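Local coordinates for beta-agarase B (Zobellia galactanivorans, PDB 4ATF), which hydrolyses the beta-1,4-galactosidic linkages of agarose at random positions along the chain, retaining the anomeric configuration, at residues Gly65-Tyr77 and Thr88-Ile101. The protein carries 1 engineered substitution. Residues are numbered along the deposited sequence; the frame is centred on the assembly and turned at random.
Sequences GPGLTEWKRDRSY and TRKPGSDKINMGCI
Leu68, Glu70 and Arg75 meet the 88-101 segment along and beyond the short strand 69-71, which pairs in parallel with strand 96-103, a parallel pairing in the otherwise antiparallel beta-sandwich of this GH16 enzyme. Leu68 O accepts from Ile96 N, Ile96 O from Glu70 N, and Met98 O from Lys72 N, each at 2.9 Å, while the isobutyl end of Leu68 lies against the backbone of Asp94, with CD1 3.9 Å from its O. With CG anti to the backbone N (chi1 175°), Glu70 runs alongside Asn97, whose ND2 bonds both OE2 at 2.8 Å and, almost straight, the Glu70 carbonyl O. Lys90 comes across the chain of Glu70 at about a right angle and forms a salt bridge, its NZ 2.7 Å from OE1 and on that oxygen's syn lone pair. Behind this polar face, Trp71 is sandwiched between Thr69 CG2 and Cys100 CB; its NE1 bonds Thr261 O, and its ring meets that of substrate-binding Tyr59, close to the bound agarose chain. Arg75, bent at chi2 (-69°), reaches across strand 96-98 and grips Thr88 side-on: NE at 2.9 Å and NH2 at 3.2 Å both donate to OG1, which lies in the guanidinium plane.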
loop_
_atom_site.group_PDB
_atom_site.type_symbol
_atom_site.label_atom_id
_atom_site.label_comp_id
_atom_site.label_asym_id
_atom_site.label_seq_id
_atom_site.Cartn_x
_atom_site.Cartn_y
_atom_site.Cartn_z
ATOM N N GLY A 65 -2.402 13.824 -4.065
ATOM C CA GLY A 65 -2.569 13.036 -2.884
ATOM C C GLY A 65 -3.550 13.603 -1.854
ATOM O O GLY A 65 -4.068 14.711 -1.980
ATOM N N PRO A 66 -3.848 12.803 -0.841
ATOM C CA PRO A 66 -4.913 13.165 0.087
ATOM C C PRO A 66 -4.407 14.046 1.242
ATOM O O PRO A 66 -3.168 14.192 1.434
ATOM C CB PRO A 66 -5.329 11.787 0.655
ATOM C CG PRO A 66 -4.007 11.008 0.640
ATOM C CD PRO A 66 -3.389 11.418 -0.683
ATOM N N GLY A 67 -5.319 14.548 2.074
ATOM C CA GLY A 67 -4.910 15.212 3.347
ATOM C C GLY A 67 -3.942 16.320 3.072
ATOM O O GLY A 67 -4.168 17.139 2.143
ATOM N N LEU A 68 -2.861 16.363 3.868
ATOM C CA LEU A 68 -1.771 17.338 3.653
ATOM C C LEU A 68 -0.747 16.834 2.622
ATOM O O LEU A 68 0.268 17.496 2.388
ATOM C CB LEU A 68 -1.042 17.582 4.962
ATOM C CG LEU A 68 -1.843 18.271 6.071
ATOM C CD1 LEU A 68 -1.051 18.307 7.415
ATOM C CD2 LEU A 68 -2.245 19.645 5.569
ATOM N N THR A 69 -0.978 15.670 2.018
ATOM C CA THR A 69 0.021 15.092 1.052
ATOM C C THR A 69 0.211 15.970 -0.206
ATOM O O THR A 69 -0.789 16.432 -0.811
ATOM C CB THR A 69 -0.359 13.700 0.557
ATOM O OG1 THR A 69 -0.684 12.858 1.680
ATOM C CG2 THR A 69 0.797 13.098 -0.215
ATOM N N GLU A 70 1.478 16.238 -0.590
ATOM C CA GLU A 70 1.684 16.801 -1.948
ATOM C C GLU A 70 2.820 15.991 -2.567
ATOM O O GLU A 70 4.005 16.220 -2.233
ATOM C CB GLU A 70 1.987 18.309 -1.866
ATOM C CG GLU A 70 2.332 18.847 -3.298
ATOM C CD GLU A 70 2.612 20.363 -3.297
ATOM O OE1 GLU A 70 1.617 21.138 -3.316
ATOM O OE2 GLU A 70 3.816 20.770 -3.293
ATOM N N TRP A 71 2.475 14.966 -3.353
ATOM C CA TRP A 71 3.508 14.099 -3.880
ATOM C C TRP A 71 4.459 14.859 -4.796
ATOM O O TRP A 71 4.038 15.753 -5.538
ATOM C CB TRP A 71 2.928 12.923 -4.656
ATOM C CG TRP A 71 2.267 11.891 -3.710
ATOM C CD1 TRP A 71 2.779 11.364 -2.525
ATOM C CD2 TRP A 71 1.019 11.256 -3.918
ATOM N NE1 TRP A 71 1.905 10.437 -1.990
ATOM C CE2 TRP A 71 0.797 10.371 -2.814
ATOM C CE3 TRP A 71 0.038 11.345 -4.929
ATOM C CZ2 TRP A 71 -0.379 9.558 -2.715
ATOM C CZ3 TRP A 71 -1.129 10.527 -4.812
ATOM C CH2 TRP A 71 -1.317 9.673 -3.712
ATOM N N LYS A 72 5.725 14.425 -4.817
ATOM C CA LYS A 72 6.795 15.019 -5.672
ATOM C C LYS A 72 7.659 13.922 -6.266
ATOM O O LYS A 72 8.001 12.921 -5.578
ATOM C CB LYS A 72 7.667 15.954 -4.799
ATOM C CG LYS A 72 6.965 17.275 -4.412
ATOM C CD LYS A 72 6.789 18.227 -5.676
ATOM C CE LYS A 72 6.169 19.524 -5.224
ATOM N NZ LYS A 72 5.915 20.495 -6.329
ATOM N N ARG A 73 8.029 14.083 -7.539
ATOM C CA ARG A 73 8.941 13.138 -8.219
ATOM C C ARG A 73 10.264 13.029 -7.464
ATOM O O ARG A 73 10.797 11.958 -7.349
ATOM C CB ARG A 73 9.212 13.541 -9.684
ATOM C CG ARG A 73 7.966 13.320 -10.545
ATOM C CD ARG A 73 8.182 13.761 -11.969
ATOM N NE ARG A 73 6.938 13.672 -12.767
ATOM C CZ ARG A 73 6.415 12.557 -13.242
ATOM N NH1 ARG A 73 6.999 11.382 -13.014
ATOM N NH2 ARG A 73 5.277 12.623 -13.964
ATOM N N ASP A 74 10.760 14.146 -6.939
ATOM C CA ASP A 74 12.061 14.155 -6.295
ATOM C C ASP A 74 12.052 13.830 -4.766
ATOM O O ASP A 74 13.052 14.082 -4.063
ATOM C CB ASP A 74 12.741 15.499 -6.594
ATOM C CG ASP A 74 12.090 16.685 -5.856
ATOM O OD1 ASP A 74 11.066 16.534 -5.151
ATOM O OD2 ASP A 74 12.643 17.802 -5.985
ATOM N N ARG A 75 10.970 13.204 -4.290
ATOM C CA ARG A 75 10.970 12.688 -2.921
ATOM C C ARG A 75 11.067 11.142 -2.885
ATOM O O ARG A 75 10.852 10.508 -1.832
ATOM C CB ARG A 75 9.739 13.219 -2.124
ATOM C CG ARG A 75 9.901 14.703 -1.683
ATOM C CD ARG A 75 10.997 14.796 -0.613
ATOM N NE ARG A 75 11.401 16.172 -0.231
ATOM C CZ ARG A 75 12.296 16.918 -0.914
ATOM N NH1 ARG A 75 12.913 16.450 -2.019
ATOM N NH2 ARG A 75 12.621 18.121 -0.481
ATOM N N SER A 76 11.296 10.539 -4.039
ATOM C CA SER A 76 11.673 9.117 -4.075
ATOM C C SER A 76 13.058 8.960 -4.711
ATOM O O SER A 76 13.485 9.793 -5.550
ATOM C CB SER A 76 10.603 8.290 -4.849
ATOM O OG SER A 76 10.472 8.859 -6.171
ATOM N N TYR A 77 13.768 7.905 -4.292
ATOM C CA TYR A 77 15.069 7.574 -4.911
ATOM C C TYR A 77 15.410 6.098 -4.671
ATOM O O TYR A 77 14.689 5.402 -3.941
ATOM C CB TYR A 77 16.192 8.480 -4.387
ATOM C CG TYR A 77 16.460 8.371 -2.898
ATOM C CD1 TYR A 77 15.567 8.934 -1.976
ATOM C CD2 TYR A 77 17.653 7.809 -2.413
ATOM C CE1 TYR A 77 15.845 8.911 -0.534
ATOM C CE2 TYR A 77 17.954 7.766 -0.975
ATOM C CZ TYR A 77 17.029 8.313 -0.071
ATOM O OH TYR A 77 17.243 8.258 1.261
ATOM N N THR A 88 9.157 16.098 3.552
ATOM C CA THR A 88 9.627 17.417 4.032
ATOM C C THR A 88 8.457 18.400 3.955
ATOM O O THR A 88 7.616 18.282 3.032
ATOM C CB THR A 88 10.814 17.946 3.207
ATOM O OG1 THR A 88 10.453 17.952 1.806
ATOM C CG2 THR A 88 12.064 17.054 3.453
ATOM N N ARG A 89 8.376 19.331 4.905
ATOM C CA ARG A 89 7.355 20.410 4.838
ATOM C C ARG A 89 7.491 21.239 3.551
ATOM O O ARG A 89 8.600 21.656 3.140
ATOM C CB ARG A 89 7.470 21.344 6.051
ATOM C CG ARG A 89 6.208 22.192 6.302
ATOM C CD ARG A 89 5.824 21.895 7.777
ATOM N NE ARG A 89 4.688 21.110 7.703
ATOM C CZ ARG A 89 4.147 20.305 8.624
ATOM N NH1 ARG A 89 4.616 20.023 9.873
ATOM N NH2 ARG A 89 3.057 19.738 8.199
ATOM N N LYS A 90 6.367 21.445 2.872
ATOM C CA LYS A 90 6.365 22.331 1.709
ATOM C C LYS A 90 6.642 23.748 2.182
ATOM O O LYS A 90 6.015 24.227 3.134
ATOM C CB LYS A 90 5.026 22.250 0.959
ATOM C CG LYS A 90 4.918 23.180 -0.260
ATOM C CD LYS A 90 3.586 22.957 -0.986
ATOM C CE LYS A 90 3.407 23.973 -2.150
ATOM N NZ LYS A 90 2.096 23.739 -2.852
ATOM N N PRO A 91 7.615 24.445 1.558
ATOM C CA PRO A 91 7.902 25.794 2.113
ATOM C C PRO A 91 6.653 26.697 2.077
ATOM O O PRO A 91 5.923 26.689 1.066
ATOM C CB PRO A 91 8.987 26.343 1.159
ATOM C CG PRO A 91 9.670 25.052 0.605
ATOM C CD PRO A 91 8.528 24.045 0.472
ATOM N N GLY A 92 6.383 27.422 3.171
ATOM C CA GLY A 92 5.231 28.357 3.260
ATOM C C GLY A 92 3.847 27.709 3.439
ATOM O O GLY A 92 2.818 28.364 3.237
ATOM N N SER A 93 3.785 26.418 3.724
ATOM C CA SER A 93 2.504 25.743 3.644
ATOM C C SER A 93 2.405 24.729 4.780
ATOM O O SER A 93 3.451 24.393 5.398
ATOM C CB SER A 93 2.400 25.045 2.272
ATOM O OG SER A 93 1.240 24.242 2.186
ATOM N N ASP A 94 1.193 24.207 5.032
ATOM C CA ASP A 94 1.079 23.070 5.934
ATOM C C ASP A 94 1.314 21.734 5.218
ATOM O O ASP A 94 1.543 20.714 5.876
ATOM C CB ASP A 94 -0.281 23.042 6.688
ATOM C CG ASP A 94 -0.472 24.221 7.627
ATOM O OD1 ASP A 94 0.464 24.590 8.365
ATOM O OD2 ASP A 94 -1.590 24.771 7.657
ATOM N N LYS A 95 1.239 21.735 3.878
ATOM C CA LYS A 95 1.442 20.510 3.088
ATOM C C LYS A 95 2.838 19.868 3.321
ATOM O O LYS A 95 3.816 20.545 3.741
ATOM C CB LYS A 95 1.178 20.773 1.587
ATOM C CG LYS A 95 -0.356 20.970 1.324
ATOM C CD LYS A 95 -0.743 21.421 -0.068
ATOM C CE LYS A 95 -2.283 21.398 -0.204
ATOM N NZ LYS A 95 -2.845 20.152 0.413
ATOM N N ILE A 96 2.888 18.549 3.125
ATOM C CA ILE A 96 4.107 17.795 3.250
ATOM C C ILE A 96 4.404 17.133 1.900
ATOM O O ILE A 96 3.600 16.347 1.396
ATOM C CB ILE A 96 3.986 16.710 4.337
ATOM C CG1 ILE A 96 3.530 17.362 5.658
ATOM C CG2 ILE A 96 5.356 15.987 4.525
ATOM C CD1 ILE A 96 3.010 16.323 6.729
ATOM N N ASN A 97 5.532 17.480 1.304
ATOM C CA ASN A 97 6.007 16.800 0.094
ATOM C C ASN A 97 6.583 15.405 0.396
ATOM O O ASN A 97 7.409 15.237 1.330
ATOM C CB ASN A 97 7.110 17.653 -0.575
ATOM C CG ASN A 97 6.620 19.011 -1.077
ATOM O OD1 ASN A 97 7.269 20.047 -0.843
ATOM N ND2 ASN A 97 5.498 19.022 -1.827
ATOM N N MET A 98 6.213 14.382 -0.377
ATOM C CA MET A 98 6.677 13.005 -0.039
ATOM C C MET A 98 6.568 12.240 -1.364
ATOM O O MET A 98 6.086 12.796 -2.412
ATOM C CB MET A 98 5.853 12.376 1.122
ATOM C CG MET A 98 4.394 12.147 0.822
ATOM S SD MET A 98 3.406 11.820 2.341
ATOM C CE MET A 98 3.490 13.335 3.294
ATOM N N GLY A 99 7.049 11.015 -1.359
ATOM C CA GLY A 99 7.180 10.230 -2.590
ATOM C C GLY A 99 5.978 9.360 -2.962
ATOM O O GLY A 99 5.183 8.958 -2.088
ATOM N N CYS A 100 5.896 9.010 -4.246
ATOM C CA CYS A 100 4.903 8.025 -4.774
ATOM C C CYS A 100 5.470 7.502 -6.096
ATOM O O CYS A 100 5.922 8.317 -6.922
ATOM C CB CYS A 100 3.567 8.739 -5.040
ATOM S SG CYS A 100 2.227 7.614 -5.525
ATOM N N ILE A 101 5.506 6.177 -6.290
ATOM C CA ILE A 101 5.920 5.619 -7.565
ATOM C C ILE A 101 4.821 4.631 -8.016
ATOM O O ILE A 101 4.069 4.148 -7.171
ATOM C CB ILE A 101 7.317 4.904 -7.513
ATOM C CG1 ILE A 101 7.265 3.515 -6.832
ATOM C CG2 ILE A 101 8.443 5.887 -6.917
ATOM C CD1 ILE A 101 8.672 2.719 -6.917
HETATM O O HOH W 1 8.058 10.113 -6.070
#